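Local coordinates for protein carbohydrate binding family 6 (Clostridium thermocellum, PDB 5A8C) that probably removes alpha-L-arabinofuranose units from plant cell-wall polysaccharides, as an alpha-L-arabinofuranosidase of glycoside hydrolase family 43, at residues P40-V43 / R48-I51. Sequence-based numbering, arbitrary orientation.
Sequences PAAV and RLYI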
loop_
_atom_site.group_PDB
_atom_site.type_symbol
_atom_site.label_atom_id
_atom_site.label_comp_id
_atom_site.label_asym_id
_atom_site.label_seq_id
_atom_site.Cartn_x
_atom_site.Cartn_y
_atom_site.Cartn_z
ATOM N N PRO A 40 0.190 -4.913 -1.315
ATOM C CA PRO A 40 -1.104 -4.662 -1.946
ATOM C C PRO A 40 -1.790 -3.371 -1.537
ATOM O O PRO A 40 -1.663 -2.925 -0.369
ATOM C CB PRO A 40 -1.916 -5.862 -1.507
ATOM C CG PRO A 40 -1.336 -6.254 -0.179
ATOM C CD PRO A 40 0.143 -6.054 -0.387
ATOM N N ALA A 41 -2.608 -2.870 -2.441
ATOM C CA ALA A 41 -3.597 -1.840 -2.175
ATOM C C ALA A 41 -4.885 -2.259 -2.880
ATOM O O ALA A 41 -4.850 -2.939 -3.894
ATOM C CB ALA A 41 -3.118 -0.473 -2.643
ATOM N N ALA A 42 -6.023 -1.826 -2.385
ATOM C CA ALA A 42 -7.305 -2.329 -2.887
ATOM C C ALA A 42 -8.332 -1.249 -3.055
ATOM O O ALA A 42 -8.382 -0.280 -2.297
ATOM C CB ALA A 42 -7.854 -3.414 -1.975
ATOM N N VAL A 43 -9.225 -1.424 -4.035
ATOM C CA VAL A 43 -10.361 -0.542 -4.229
ATOM C C VAL A 43 -11.553 -1.360 -4.670
ATOM O O VAL A 43 -11.402 -2.383 -5.358
ATOM C CB VAL A 43 -10.052 0.606 -5.233
ATOM C CG1 VAL A 43 -10.063 0.128 -6.674
ATOM C CG2 VAL A 43 -10.994 1.775 -5.074
ATOM N N ARG A 48 -16.854 -5.246 -7.628
ATOM C CA ARG A 48 -15.659 -6.068 -7.548
ATOM C C ARG A 48 -14.653 -5.422 -6.615
ATOM O O ARG A 48 -14.535 -4.195 -6.510
ATOM C CB ARG A 48 -15.014 -6.206 -8.929
ATOM C CG ARG A 48 -15.897 -6.937 -9.937
ATOM C CD ARG A 48 -15.184 -7.190 -11.251
ATOM N NE ARG A 48 -14.173 -8.212 -11.135
ATOM C CZ ARG A 48 -14.427 -9.518 -11.185
ATOM N NH1 ARG A 48 -15.645 -10.013 -11.323
ATOM N NH2 ARG A 48 -13.403 -10.332 -11.040
ATOM N N LEU A 49 -13.853 -6.278 -5.987
ATOM C CA LEU A 49 -12.686 -5.880 -5.198
ATOM C C LEU A 49 -11.450 -6.075 -6.064
ATOM O O LEU A 49 -11.172 -7.208 -6.497
ATOM C CB LEU A 49 -12.609 -6.728 -3.945
ATOM C CG LEU A 49 -11.415 -6.439 -3.017
ATOM C CD1 LEU A 49 -11.419 -5.040 -2.489
ATOM C CD2 LEU A 49 -11.373 -7.443 -1.882
ATOM N N TYR A 50 -10.756 -4.977 -6.355
ATOM C CA TYR A 50 -9.530 -4.969 -7.144
ATOM C C TYR A 50 -8.373 -4.797 -6.182
ATOM O O TYR A 50 -8.367 -3.912 -5.338
ATOM C CB TYR A 50 -9.523 -3.811 -8.159
ATOM C CG TYR A 50 -10.533 -3.927 -9.259
ATOM C CD1 TYR A 50 -11.831 -3.506 -9.080
ATOM C CD2 TYR A 50 -10.170 -4.443 -10.478
ATOM C CE1 TYR A 50 -12.766 -3.649 -10.099
ATOM C CE2 TYR A 50 -11.089 -4.617 -11.519
ATOM C CZ TYR A 50 -12.396 -4.208 -11.309
ATOM O OH TYR A 50 -13.337 -4.337 -12.324
ATOM N N ILE A 51 -7.328 -5.622 -6.396
ATOM C CA ILE A 51 -6.072 -5.530 -5.614
ATOM C C ILE A 51 -4.932 -5.259 -6.585
ATOM O O ILE A 51 -4.794 -5.950 -7.603
ATOM C CB ILE A 51 -5.802 -6.827 -4.817
ATOM C CG1 ILE A 51 -6.966 -7.177 -3.893
ATOM C CG2 ILE A 51 -4.537 -6.621 -3.990
ATOM C CD1 ILE A 51 -6.782 -8.505 -3.166
#
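Val43 and Tyr50 form an antiparallel hydrogen-bonded pair: Val43 N-H donates to Tyr50 O at 2.9 Å, and Tyr50 N-H donates to Val43 O, also at 2.9 Å and nearly straight (169° at the hydrogen). Backbone bonding between Ala41 and Tyr52 continues the ladder. One step along from Val43 and Tyr50, Ala42 and Ile51 form the non-hydrogen-bonded pair, where the close CA-H...O contacts lie, Ala42 CA to Tyr50 O at 3.1 Å and Ile51 CA to Ala41 O at 3.3 Å.

Ile51 is the side chain to follow. Its CB lies 4.1 Å from Ala41 O, and from there the branches part along the strand. CG2, anti to the backbone N, heads toward Pro40 and meets its CB at 3.7 Å, with Ala41 O equally near. CG1, beside the backbone N (chi1 -56°), heads toward Ala42 and passes 4.3 Å from its CB. CD1 extends the chain away from residues 40-43, and the side chain as a whole also packs on Ile74 and Trp82. On the same face, Leu49 reaches back with CD1 to lie 4.0 Å from Ala42 CB. On the other, the Tyr50 ring brings an edge to Val43 O, since CG sits beside the very N that bonds this oxygen (chi1 -67°).

The hairpin starts one blade of the five-bladed propeller, with strand 36-45 at the edge of its four-stranded sheet and Ala41 near the bound calcium. Strand 70-76 continues the sheet beyond 48-56. Strand 104-109 packs on Ala41 and Val43, while strand 270-274 packs on Ala42 and Leu49.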